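PDB 6MLY: bifunctional GH43-CE protein from Bacteroides eggerthii, which probably hydrolyses xylan-derived substrates as a family 43 beta-xylosidase-type glycosidase and carries a second, carbohydrate esterase module on the same chain. Local coordinates for residues A[319-324]-A[343-348]; A[431-436]-A[562-567]; A[489-494]-A[506-511]; A[691-696]-A[702-707]. All coordinates share one frame; numbering follows the deposited sequence.

Contact 1. Residues A[319-324]-A[343-348]; sequences FNRKKG and WSLSAR
The ring of Phe319 and the guanidinium of Arg321 both lean on one leucine, Leu345, and each meets a different methyl of it at a slant, neither squarely on a face nor along an edge. The contact lies at a margin of the concanavalin A-like beta-sandwich, where the loop leading to strand 333-335 passes the turn that follows strand 343-344. Leu345 CD2 rests 3.8 Å from Phe319 CD1, with the two side chains crossing at about a right angle, and Leu352 of strand 352-355 touches both residues. Leu345 CD1 lies 4.1 Å from Arg321 NE, an apolar methyl beside a charged group whose polar atoms are engaged otherwise: NE donates to Ala327 O and NH1 forms a salt bridge with Asp317. A bend at chi2 (-59°) folds the arginine back along its own loop, which lets NH1 reach the preceding residue's carbonyl. A methionine in its place would probably leave Asp317 without its charged mate and the carbonyls of Asn320 and Ala327 without these donors. Within the loop, Arg321 NH1 binds Asn320 O at 3.1 Å, with this oxygen nearly in the guanidinium plane while NH1 stands well above the carbonyl plane.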
loop_
_atom_site.group_PDB
_atom_site.type_symbol
_atom_site.label_atom_id
_atom_site.label_comp_id
_atom_site.label_asym_id
_atom_site.label_seq_id
_atom_site.Cartn_x
_atom_site.Cartn_y
_atom_site.Cartn_z
ATOM N N PHE A 319 22.045 0.144 -12.324
ATOM C CA PHE A 319 22.418 1.423 -12.943
ATOM C C PHE A 319 23.876 1.374 -13.425
ATOM O O PHE A 319 24.575 2.392 -13.436
ATOM C CB PHE A 319 22.102 2.587 -12.000
ATOM C CG PHE A 319 20.625 2.821 -11.799
ATOM C CD1 PHE A 319 19.808 3.151 -12.869
ATOM C CD2 PHE A 319 20.046 2.704 -10.546
ATOM C CE1 PHE A 319 18.449 3.358 -12.690
ATOM C CE2 PHE A 319 18.686 2.914 -10.366
ATOM C CZ PHE A 319 17.892 3.244 -11.437
ATOM N N ASN A 320 24.295 0.177 -13.855
ATOM C CA ASN A 320 25.571 -0.079 -14.510
ATOM C C ASN A 320 25.300 -0.392 -15.977
ATOM O O ASN A 320 24.426 -1.206 -16.274
ATOM C CB ASN A 320 26.311 -1.283 -13.923
ATOM C CG ASN A 320 27.513 -0.918 -13.083
ATOM O OD1 ASN A 320 28.285 -0.028 -13.437
ATOM N ND2 ASN A 320 27.692 -1.640 -11.993
ATOM N N ARG A 321 26.086 0.228 -16.860
ATOM C CA ARG A 321 25.897 0.133 -18.285
ATOM C C ARG A 321 27.229 -0.256 -18.935
ATOM O O ARG A 321 28.259 0.358 -18.657
ATOM C CB ARG A 321 25.355 1.463 -18.822
ATOM C CG ARG A 321 24.015 1.881 -18.229
ATOM C CD ARG A 321 22.898 0.876 -18.468
ATOM N NE ARG A 321 21.603 1.356 -17.995
ATOM C CZ ARG A 321 21.059 1.070 -16.812
ATOM N NH1 ARG A 321 21.652 0.221 -15.988
ATOM N NH2 ARG A 321 19.922 1.640 -16.456
ATOM N N LYS A 322 27.179 -1.303 -19.773
ATOM C CA LYS A 322 28.258 -1.689 -20.687
ATOM C C LYS A 322 28.267 -0.714 -21.875
ATOM O O LYS A 322 27.441 0.197 -21.942
ATOM C CB LYS A 322 28.063 -3.136 -21.160
ATOM C CG LYS A 322 26.902 -3.360 -22.130
ATOM C CD LYS A 322 27.268 -4.121 -23.397
ATOM C CE LYS A 322 26.188 -4.055 -24.460
ATOM N NZ LYS A 322 26.697 -4.425 -25.803
ATOM N N LYS A 323 29.185 -0.938 -22.821
ATOM C CA LYS A 323 29.351 -0.081 -24.001
ATOM C C LYS A 323 28.147 -0.226 -24.943
ATOM O O LYS A 323 27.859 -1.321 -25.435
ATOM C CB LYS A 323 30.649 -0.444 -24.731
ATOM C CG LYS A 323 31.058 0.497 -25.858
ATOM C CD LYS A 323 31.237 1.938 -25.412
ATOM C CE LYS A 323 32.591 2.511 -25.771
ATOM N NZ LYS A 323 33.671 1.929 -24.940
ATOM N N GLY A 324 27.456 0.895 -25.189
ATOM C CA GLY A 324 26.334 0.962 -26.130
ATOM C C GLY A 324 25.168 0.082 -25.709
ATOM O O GLY A 324 24.737 -0.789 -26.457
ATOM N N TRP A 343 18.614 14.380 -15.445
ATOM C CA TRP A 343 19.047 13.052 -14.989
ATOM C C TRP A 343 20.287 12.634 -15.782
ATOM O O TRP A 343 20.567 13.195 -16.836
ATOM C CB TRP A 343 17.922 12.010 -15.084
ATOM C CG TRP A 343 17.488 11.643 -16.471
ATOM C CD1 TRP A 343 16.550 12.281 -17.230
ATOM C CD2 TRP A 343 17.934 10.520 -17.254
ATOM N NE1 TRP A 343 16.398 11.647 -18.434
ATOM C CE2 TRP A 343 17.237 10.567 -18.483
ATOM C CE3 TRP A 343 18.861 9.489 -17.048
ATOM C CZ2 TRP A 343 17.431 9.624 -19.494
ATOM C CZ3 TRP A 343 19.053 8.558 -18.049
ATOM C CH2 TRP A 343 18.349 8.627 -19.256
ATOM N N SER A 344 21.030 11.664 -15.243
ATOM C CA SER A 344 22.270 11.211 -15.858
ATOM C C SER A 344 22.710 9.872 -15.257
ATOM O O SER A 344 22.353 9.551 -14.127
ATOM C CB SER A 344 23.346 12.251 -15.709
ATOM O OG SER A 344 24.562 11.795 -16.284
ATOM N N LEU A 345 23.480 9.108 -16.042
ATOM C CA LEU A 345 24.095 7.853 -15.599
ATOM C C LEU A 345 25.623 7.901 -15.739
ATOM O O LEU A 345 26.282 6.922 -15.414
ATOM C CB LEU A 345 23.530 6.692 -16.424
ATOM C CG LEU A 345 22.094 6.287 -16.104
ATOM C CD1 LEU A 345 21.564 5.318 -17.147
ATOM C CD2 LEU A 345 21.992 5.675 -14.715
ATOM N N SER A 346 26.180 9.017 -16.227
ATOM C CA SER A 346 27.630 9.164 -16.352
ATOM C C SER A 346 28.167 10.166 -15.316
ATOM O O SER A 346 29.383 10.342 -15.199
ATOM C CB SER A 346 28.019 9.540 -17.764
ATOM O OG SER A 346 27.573 10.845 -18.094
ATOM N N ALA A 347 27.258 10.796 -14.557
ATOM C CA ALA A 347 27.599 11.741 -13.495
ATOM C C ALA A 347 28.351 11.005 -12.381
ATOM O O ALA A 347 29.364 11.479 -11.888
ATOM C CB ALA A 347 26.345 12.399 -12.975
ATOM N N ARG A 348 27.820 9.841 -11.998
ATOM C CA ARG A 348 28.463 8.909 -11.083
ATOM C C ARG A 348 28.246 7.498 -11.645
ATOM O O ARG A 348 27.104 7.071 -11.809
ATOM C CB ARG A 348 27.878 9.091 -9.679
ATOM C CG ARG A 348 28.758 8.560 -8.552
ATOM C CD ARG A 348 28.130 8.693 -7.173
ATOM N NE ARG A 348 28.914 8.018 -6.149
ATOM C CZ ARG A 348 28.613 7.989 -4.852
ATOM N NH1 ARG A 348 27.529 8.594 -4.396
ATOM N NH2 ARG A 348 29.406 7.344 -4.017
#

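Contact 2. Residues A[431-436]-A[562-567]; sequences EVEKVP and MKQAAF
Val432 and Glu433, on an outermost strand of the concanavalin A-like sandwich, meet Gln564 in the first turn of helix 563-577 of the esterase domain, an alpha/beta-hydrolase fold. The contact therefore spans two domains, and it is small, burying 89 Å² in all.

Its apolar component is a loose touch of aliphatic groups: Val432 CG1 lies 4.3 Å from Gln564 CG. Asn473, from strand 469-476 of the sandwich's other sheet, packs against both residues, so the helix approaches a border of the sandwich where the two sheets come together.

The polar component is a meeting of acceptors and not a bond. Each oxygen has its own donor outside the two segments: Glu433 OE1 accepts from the backbone N of Gly472, and Gln564 OE1 from Gln568 NE2, one helical turn further on. Glu433 reaches across with an extended chain, CG anti to the backbone N (chi1 -177°), whereas Gln564 bends at chi2 (64°), and the two side chains cross at about a right angle. The two oxygens would probably repel each other slightly, which their separate donors offset; the bond to Gly472 N helps to hold the carboxylate, with Ile471 and Gln568 packed alongside. Carboxylate and amide planes are turned 33° against each other, with Glu433 OE1 3.7 Å from Gln564 OE1.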
loop_
_atom_site.group_PDB
_atom_site.type_symbol
_atom_site.label_atom_id
_atom_site.label_comp_id
_atom_site.label_asym_id
_atom_site.label_seq_id
_atom_site.Cartn_x
_atom_site.Cartn_y
_atom_site.Cartn_z
ATOM N N GLU A 431 2.628 14.080 6.719
ATOM C CA GLU A 431 3.865 13.533 7.281
ATOM C C GLU A 431 3.494 12.827 8.590
ATOM O O GLU A 431 2.961 13.451 9.501
ATOM C CB GLU A 431 4.951 14.605 7.456
ATOM C CG GLU A 431 4.445 15.976 7.883
ATOM C CD GLU A 431 5.520 16.943 8.359
ATOM O OE1 GLU A 431 6.625 16.944 7.770
ATOM O OE2 GLU A 431 5.252 17.695 9.320
ATOM N N VAL A 432 3.749 11.515 8.642
ATOM C CA VAL A 432 3.273 10.637 9.709
ATOM C C VAL A 432 4.349 10.533 10.799
ATOM O O VAL A 432 4.110 10.889 11.953
ATOM C CB VAL A 432 2.900 9.247 9.154
ATOM C CG1 VAL A 432 2.599 8.248 10.261
ATOM C CG2 VAL A 432 1.738 9.330 8.174
ATOM N N GLU A 433 5.520 10.025 10.406
ATOM C CA GLU A 433 6.630 9.716 11.299
ATOM C C GLU A 433 7.888 10.367 10.720
ATOM O O GLU A 433 7.949 10.639 9.511
ATOM C CB GLU A 433 6.761 8.196 11.438
ATOM C CG GLU A 433 7.835 7.740 12.408
ATOM C CD GLU A 433 7.966 6.231 12.538
ATOM O OE1 GLU A 433 6.918 5.528 12.432
ATOM O OE2 GLU A 433 9.122 5.759 12.727
ATOM N N LYS A 434 8.877 10.625 11.585
ATOM C CA LYS A 434 10.066 11.363 11.198
ATOM C C LYS A 434 11.251 10.944 12.071
ATOM O O LYS A 434 11.214 11.129 13.283
ATOM C CB LYS A 434 9.789 12.861 11.328
ATOM C CG LYS A 434 10.936 13.769 10.919
ATOM C CD LYS A 434 10.478 15.150 10.499
ATOM C CE LYS A 434 9.524 15.785 11.491
ATOM N NZ LYS A 434 9.197 17.182 11.124
ATOM N N VAL A 435 12.288 10.385 11.435
ATOM C CA VAL A 435 13.533 9.992 12.097
ATOM C C VAL A 435 14.648 10.883 11.559
ATOM O O VAL A 435 14.693 11.145 10.361
ATOM C CB VAL A 435 13.856 8.498 11.879
ATOM C CG1 VAL A 435 15.241 8.118 12.387
ATOM C CG2 VAL A 435 12.803 7.596 12.505
ATOM N N PRO A 436 15.575 11.378 12.415
ATOM C CA PRO A 436 16.746 12.112 11.930
ATOM C C PRO A 436 17.741 11.184 11.214
ATOM O O PRO A 436 17.868 10.009 11.578
ATOM C CB PRO A 436 17.351 12.684 13.220
ATOM C CG PRO A 436 16.951 11.682 14.277
ATOM C CD PRO A 436 15.552 11.265 13.884
ATOM N N MET A 562 -5.331 5.729 17.230
ATOM C CA MET A 562 -3.982 6.199 17.597
ATOM C C MET A 562 -3.067 5.022 17.965
ATOM O O MET A 562 -2.137 5.178 18.751
ATOM C CB MET A 562 -4.046 7.187 18.766
ATOM C CG MET A 562 -4.624 8.535 18.376
ATOM S SD MET A 562 -3.977 9.895 19.390
ATOM C CE MET A 562 -4.598 9.460 21.012
ATOM N N LYS A 563 -3.318 3.858 17.359
ATOM C CA LYS A 563 -2.486 2.671 17.547
ATOM C C LYS A 563 -1.100 2.880 16.920
ATOM O O LYS A 563 -0.124 2.276 17.359
ATOM C CB LYS A 563 -3.166 1.451 16.924
ATOM C CG LYS A 563 -3.486 1.600 15.444
ATOM C CD LYS A 563 -4.256 0.447 14.873
ATOM C CE LYS A 563 -4.688 0.713 13.452
ATOM N NZ LYS A 563 -5.186 -0.528 12.828
ATOM N N GLN A 564 -1.035 3.714 15.873
ATOM C CA GLN A 564 0.216 4.057 15.176
ATOM C C GLN A 564 1.158 4.813 16.129
ATOM O O GLN A 564 2.373 4.617 16.075
ATOM C CB GLN A 564 -0.093 4.865 13.910
ATOM C CG GLN A 564 1.129 5.468 13.223
ATOM C CD GLN A 564 2.107 4.447 12.683
ATOM O OE1 GLN A 564 3.341 4.642 12.751
ATOM N NE2 GLN A 564 1.563 3.356 12.117
ATOM N N ALA A 565 0.594 5.673 16.989
ATOM C CA ALA A 565 1.373 6.481 17.962
ATOM C C ALA A 565 2.018 5.586 19.033
ATOM O O ALA A 565 3.137 5.850 19.473
ATOM C CB ALA A 565 0.490 7.529 18.601
ATOM N N ALA A 566 1.290 4.543 19.448
ATOM C CA ALA A 566 1.748 3.580 20.444
ATOM C C ALA A 566 2.964 2.806 19.920
ATOM O O ALA A 566 3.874 2.481 20.683
ATOM C CB ALA A 566 0.621 2.644 20.804
ATOM N N PHE A 567 2.967 2.513 18.616
ATOM C CA PHE A 567 4.038 1.741 17.987
ATOM C C PHE A 567 5.356 2.529 18.018
ATOM O O PHE A 567 6.415 1.977 18.337
ATOM C CB PHE A 567 3.671 1.351 16.554
ATOM C CG PHE A 567 4.680 0.433 15.916
ATOM C CD1 PHE A 567 4.809 -0.879 16.348
ATOM C CD2 PHE A 567 5.527 0.886 14.917
ATOM C CE1 PHE A 567 5.751 -1.725 15.779
ATOM C CE2 PHE A 567 6.467 0.039 14.348
ATOM C CZ PHE A 567 6.578 -1.264 14.780
#

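Contact 3. Residues A[489-494]-A[506-511]; sequences FALFNY and DYFKIE
Strands 489-491 and 506-511 run antiparallel (176°) in the two facing sheets of the concanavalin A-like sandwich, their axes 10.0 Å apart, with Phe489 set against Ile510 and Leu491 against Phe508. All four side chains leave the backbone toward the facing strand and are buried between the sheets. Phe508, with CG anti to its own nitrogen (chi1 170°), sends its ring between the two residues opposite: CD1 lies 3.8 Å from Leu491 CD2, while CE1 lies 3.9 Å from Phe489 CB. The two phenylalanine rings meet obliquely, with centroids 6.0 Å apart and planes at 57°. Farther along, the Phe489 ring receives the end of Ile510: Ile510 CD1 lies 3.5 Å from Phe489 CE2. Trp332 packs edge-to-face with Phe508, and Cys379 and Leu400 touch Phe489, so strands of both sheets join the core here. Replacing Phe489 by alanine would probably open a gap beside Ile510 CD1 and leave the Phe508 ring freer to shift. Because no hydrogen bond crosses between the strands, cohesion rests on dispersion and on the exclusion of water, while the lone salt bridge in these segments, Lys509 to Glu511, stays within its own strand.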
loop_
_atom_site.group_PDB
_atom_site.type_symbol
_atom_site.label_atom_id
_atom_site.label_comp_id
_atom_site.label_asym_id
_atom_site.label_seq_id
_atom_site.Cartn_x
_atom_site.Cartn_y
_atom_site.Cartn_z
ATOM N N PHE A 489 5.834 1.869 -8.608
ATOM C CA PHE A 489 7.036 2.260 -7.900
ATOM C C PHE A 489 7.593 3.511 -8.585
ATOM O O PHE A 489 7.471 3.656 -9.795
ATOM C CB PHE A 489 8.048 1.112 -7.872
ATOM C CG PHE A 489 7.588 -0.089 -7.087
ATOM C CD1 PHE A 489 7.397 -0.008 -5.717
ATOM C CD2 PHE A 489 7.344 -1.301 -7.711
ATOM C CE1 PHE A 489 6.968 -1.111 -4.993
ATOM C CE2 PHE A 489 6.916 -2.402 -6.986
ATOM C CZ PHE A 489 6.723 -2.305 -5.630
ATOM N N ALA A 490 8.187 4.412 -7.798
ATOM C CA ALA A 490 8.580 5.730 -8.281
ATOM C C ALA A 490 9.838 6.215 -7.548
ATOM O O ALA A 490 9.813 6.382 -6.324
ATOM C CB ALA A 490 7.430 6.689 -8.093
ATOM N N LEU A 491 10.929 6.418 -8.303
ATOM C CA LEU A 491 12.096 7.153 -7.819
ATOM C C LEU A 491 11.820 8.642 -8.048
ATOM O O LEU A 491 11.450 9.021 -9.151
ATOM C CB LEU A 491 13.373 6.732 -8.560
ATOM C CG LEU A 491 13.679 5.238 -8.689
ATOM C CD1 LEU A 491 15.166 4.978 -8.496
ATOM C CD2 LEU A 491 12.881 4.385 -7.721
ATOM N N PHE A 492 12.001 9.470 -7.011
ATOM C CA PHE A 492 11.736 10.909 -7.118
ATOM C C PHE A 492 12.816 11.712 -6.382
ATOM O O PHE A 492 13.610 11.154 -5.633
ATOM C CB PHE A 492 10.333 11.238 -6.602
ATOM C CG PHE A 492 10.118 11.033 -5.123
ATOM C CD1 PHE A 492 9.692 9.811 -4.626
ATOM C CD2 PHE A 492 10.313 12.075 -4.228
ATOM C CE1 PHE A 492 9.481 9.633 -3.268
ATOM C CE2 PHE A 492 10.104 11.894 -2.869
ATOM C CZ PHE A 492 9.691 10.672 -2.390
ATOM N N ASN A 493 12.826 13.024 -6.648
ATOM C CA ASN A 493 13.732 13.996 -6.058
ATOM C C ASN A 493 13.367 15.389 -6.578
ATOM O O ASN A 493 13.714 15.728 -7.704
ATOM C CB ASN A 493 15.206 13.732 -6.386
ATOM C CG ASN A 493 16.129 14.797 -5.824
ATOM O OD1 ASN A 493 15.767 15.515 -4.892
ATOM N ND2 ASN A 493 17.324 14.910 -6.382
ATOM N N TYR A 494 12.706 16.198 -5.745
ATOM C CA TYR A 494 12.253 17.516 -6.169
ATOM C C TYR A 494 12.435 18.542 -5.054
ATOM O O TYR A 494 12.512 18.178 -3.895
ATOM C CB TYR A 494 10.784 17.472 -6.577
ATOM C CG TYR A 494 9.832 17.094 -5.473
ATOM C CD1 TYR A 494 9.027 18.047 -4.873
ATOM C CD2 TYR A 494 9.711 15.781 -5.047
ATOM C CE1 TYR A 494 8.132 17.710 -3.872
ATOM C CE2 TYR A 494 8.817 15.425 -4.051
ATOM C CZ TYR A 494 8.022 16.394 -3.462
ATOM O OH TYR A 494 7.134 16.056 -2.482
ATOM N N ASP A 506 21.920 4.097 -6.238
ATOM C CA ASP A 506 22.865 3.037 -6.612
ATOM C C ASP A 506 22.136 1.974 -7.444
ATOM O O ASP A 506 22.672 1.500 -8.450
ATOM C CB ASP A 506 23.547 2.407 -5.392
ATOM C CG ASP A 506 24.683 1.454 -5.742
ATOM O OD1 ASP A 506 25.237 1.571 -6.862
ATOM O OD2 ASP A 506 25.005 0.594 -4.898
ATOM N N TYR A 507 20.921 1.614 -7.005
ATOM C CA TYR A 507 20.139 0.548 -7.615
ATOM C C TYR A 507 18.644 0.733 -7.318
ATOM O O TYR A 507 18.251 1.473 -6.417
ATOM C CB TYR A 507 20.630 -0.826 -7.137
ATOM C CG TYR A 507 20.338 -1.167 -5.696
ATOM C CD1 TYR A 507 19.110 -1.677 -5.307
ATOM C CD2 TYR A 507 21.305 -1.009 -4.718
ATOM C CE1 TYR A 507 18.843 -2.005 -3.986
ATOM C CE2 TYR A 507 21.055 -1.329 -3.393
ATOM C CZ TYR A 507 19.819 -1.828 -3.022
ATOM O OH TYR A 507 19.575 -2.137 -1.712
ATOM N N PHE A 508 17.821 0.062 -8.132
ATOM C CA PHE A 508 16.446 -0.277 -7.794
ATOM C C PHE A 508 16.331 -1.801 -7.839
ATOM O O PHE A 508 16.905 -2.437 -8.711
ATOM C CB PHE A 508 15.450 0.394 -8.745
ATOM C CG PHE A 508 14.025 -0.084 -8.608
ATOM C CD1 PHE A 508 13.134 0.558 -7.761
ATOM C CD2 PHE A 508 13.572 -1.181 -9.323
ATOM C CE1 PHE A 508 11.826 0.114 -7.631
ATOM C CE2 PHE A 508 12.265 -1.622 -9.195
ATOM C CZ PHE A 508 11.394 -0.978 -8.346
ATOM N N LYS A 509 15.611 -2.369 -6.872
ATOM C CA LYS A 509 15.468 -3.809 -6.746
ATOM C C LYS A 509 13.987 -4.117 -6.541
ATOM O O LYS A 509 13.329 -3.436 -5.759
ATOM C CB LYS A 509 16.322 -4.335 -5.587
ATOM C CG LYS A 509 17.021 -5.663 -5.846
ATOM C CD LYS A 509 16.469 -6.819 -5.044
ATOM C CE LYS A 509 16.929 -6.799 -3.607
ATOM N NZ LYS A 509 16.646 -8.091 -2.944
ATOM N N ILE A 510 13.486 -5.124 -7.265
ATOM C CA ILE A 510 12.093 -5.542 -7.183
ATOM C C ILE A 510 12.033 -7.072 -7.145
ATOM O O ILE A 510 12.759 -7.754 -7.880
ATOM C CB ILE A 510 11.259 -4.958 -8.340
ATOM C CG1 ILE A 510 9.762 -5.193 -8.122
ATOM C CG2 ILE A 510 11.726 -5.496 -9.687
ATOM C CD1 ILE A 510 8.873 -4.419 -9.064
ATOM N N GLU A 511 11.132 -7.585 -6.299
ATOM C CA GLU A 511 10.969 -9.012 -6.047
ATOM C C GLU A 511 9.481 -9.313 -5.819
ATOM O O GLU A 511 8.734 -8.470 -5.321
ATOM C CB GLU A 511 11.845 -9.432 -4.863
ATOM C CG GLU A 511 11.750 -8.496 -3.665
ATOM C CD GLU A 511 12.884 -8.599 -2.659
ATOM O OE1 GLU A 511 13.890 -9.279 -2.957
ATOM O OE2 GLU A 511 12.760 -7.986 -1.576
#

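Contact 4. Residues A[691-696]-A[702-707]; sequences KGANSP and GGVPAD
Val704, with chi1 at 48°, has CG2 anti to its backbone nitrogen and directed at the methyl of Ala693, 4.4 Å from Ala693 CB. On the other loop, chi1 of Ser695 (65°) turns the hydroxyl back on its own chain, where OG donates to Gly692 O at 3.2 Å, tilted 29° from the carbonyl plane. Gly692 O thus accepts the hydroxyl and also touches Pro705.

The proline carries most of the contact. Its CG lies 3.6 Å from Lys691 O, and its CD is at the same distance from Gly692 O, 3.6 Å, so two successive carbonyls bear on the CH2 groups of one ring. These are van der Waals contacts, perhaps with a slight electrostatic gain from the polarised carbon next to the proline nitrogen; no hydrogen bond links the two segments. Ala698 of helix 696-701 also touches Pro705, which is buried, although Val704 and Ala706 beside it in sequence are exposed.

Pro705 also begins a short 3-10 turn, closed by Asp707 N bonding to Val704 O. Ser695 occupies the N-cap position of helix 696-701, but its hydroxyl is spent on Gly692 and makes no capping bond. Gly702, with positive phi, is the first residue to leave that helix. The contact thus brings together the loops at the two ends of a short helix, within the long connection between the parallel strands 671-675 and 727-733, one of the excursions between core strands that are common in the alpha/beta-hydrolase fold.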
loop_
_atom_site.group_PDB
_atom_site.type_symbol
_atom_site.label_atom_id
_atom_site.label_comp_id
_atom_site.label_asym_id
_atom_site.label_seq_id
_atom_site.Cartn_x
_atom_site.Cartn_y
_atom_site.Cartn_z
ATOM N N LYS A 691 -14.054 14.556 39.726
ATOM C CA LYS A 691 -13.993 15.769 38.920
ATOM C C LYS A 691 -15.367 16.024 38.283
ATOM O O LYS A 691 -16.313 15.260 38.523
ATOM C CB LYS A 691 -12.862 15.627 37.898
ATOM C CG LYS A 691 -11.526 15.246 38.515
ATOM C CD LYS A 691 -10.333 15.597 37.664
ATOM C CE LYS A 691 -9.882 14.451 36.791
ATOM N NZ LYS A 691 -8.786 14.860 35.883
ATOM N N GLY A 692 -15.461 17.109 37.498
ATOM C CA GLY A 692 -16.715 17.612 36.933
ATOM C C GLY A 692 -17.274 16.672 35.886
ATOM O O GLY A 692 -16.713 15.601 35.658
ATOM N N ALA A 693 -18.374 17.090 35.248
ATOM C CA ALA A 693 -19.017 16.317 34.186
ATOM C C ALA A 693 -18.270 16.518 32.864
ATOM O O ALA A 693 -18.682 15.974 31.840
ATOM C CB ALA A 693 -20.466 16.719 34.059
ATOM N N ASN A 694 -17.187 17.306 32.894
ATOM C CA ASN A 694 -16.414 17.648 31.698
ATOM C C ASN A 694 -15.139 16.798 31.607
ATOM O O ASN A 694 -14.568 16.680 30.523
ATOM C CB ASN A 694 -16.071 19.140 31.660
ATOM C CG ASN A 694 -17.209 20.005 31.157
ATOM O OD1 ASN A 694 -16.987 21.145 30.757
ATOM N ND2 ASN A 694 -18.423 19.476 31.165
ATOM N N SER A 695 -14.696 16.212 32.729
ATOM C CA SER A 695 -13.437 15.460 32.769
ATOM C C SER A 695 -13.557 14.188 31.929
ATOM O O SER A 695 -14.655 13.672 31.740
ATOM C CB SER A 695 -13.014 15.165 34.191
ATOM O OG SER A 695 -13.939 14.302 34.839
ATOM N N PRO A 696 -12.437 13.649 31.391
ATOM C CA PRO A 696 -12.472 12.475 30.516
ATOM C C PRO A 696 -13.174 11.222 31.067
ATOM O O PRO A 696 -13.689 10.418 30.281
ATOM C CB PRO A 696 -10.988 12.139 30.316
ATOM C CG PRO A 696 -10.283 13.459 30.496
ATOM C CD PRO A 696 -11.071 14.162 31.577
ATOM N N GLY A 702 -20.285 8.094 30.660
ATOM C CA GLY A 702 -21.502 8.764 30.240
ATOM C C GLY A 702 -22.372 9.088 31.440
ATOM O O GLY A 702 -23.499 8.614 31.549
ATOM N N GLY A 703 -21.815 9.888 32.352
ATOM C CA GLY A 703 -22.451 10.220 33.617
ATOM C C GLY A 703 -21.538 11.066 34.491
ATOM O O GLY A 703 -20.337 11.179 34.229
ATOM N N VAL A 704 -22.119 11.639 35.550
ATOM C CA VAL A 704 -21.455 12.648 36.377
ATOM C C VAL A 704 -20.771 11.945 37.553
ATOM O O VAL A 704 -21.439 11.463 38.464
ATOM C CB VAL A 704 -22.443 13.757 36.804
ATOM C CG1 VAL A 704 -23.755 13.221 37.368
ATOM C CG2 VAL A 704 -21.808 14.748 37.763
ATOM N N PRO A 705 -19.417 11.866 37.572
ATOM C CA PRO A 705 -18.675 11.000 38.497
ATOM C C PRO A 705 -19.154 10.925 39.959
ATOM O O PRO A 705 -19.345 9.824 40.487
ATOM C CB PRO A 705 -17.275 11.629 38.457
ATOM C CG PRO A 705 -17.137 12.078 37.028
ATOM C CD PRO A 705 -18.511 12.616 36.686
ATOM N N ALA A 706 -19.343 12.088 40.593
ATOM C CA ALA A 706 -19.729 12.186 42.006
ATOM C C ALA A 706 -20.922 11.270 42.321
ATOM O O ALA A 706 -20.954 10.638 43.382
ATOM C CB ALA A 706 -20.042 13.623 42.346
ATOM N N ASP A 707 -21.890 11.206 41.394
ATOM C CA ASP A 707 -23.153 10.486 41.586
ATOM C C ASP A 707 -23.067 9.070 40.994
ATOM O O ASP A 707 -24.013 8.289 41.132
ATOM C CB ASP A 707 -24.320 11.264 40.969
ATOM C CG ASP A 707 -24.339 12.740 41.331
ATOM O OD1 ASP A 707 -24.291 13.048 42.539
ATOM O OD2 ASP A 707 -24.388 13.571 40.400
#

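Contacts 1 and 3 belong to one concanavalin A-like sandwich: their centres are 16 Å apart, and they touch where Phe319 CD2 packs on Asp506 O at 3.6 Å, on strand 502-511, in the sheet that also holds strand 343-344. Contact 2 uses the sandwich's other sheet, the one containing strand 488-491, at its outermost strand 430-436, and leads into the esterase domain; contact 3 is nested in the loop it closes. Contact 4 comes last along the chain, about 32 Å from contact 2 and 69 Å from contact 1 between centres. The series thus runs from the sandwich margin and core, across a small contact between the domains, to the esterase surface.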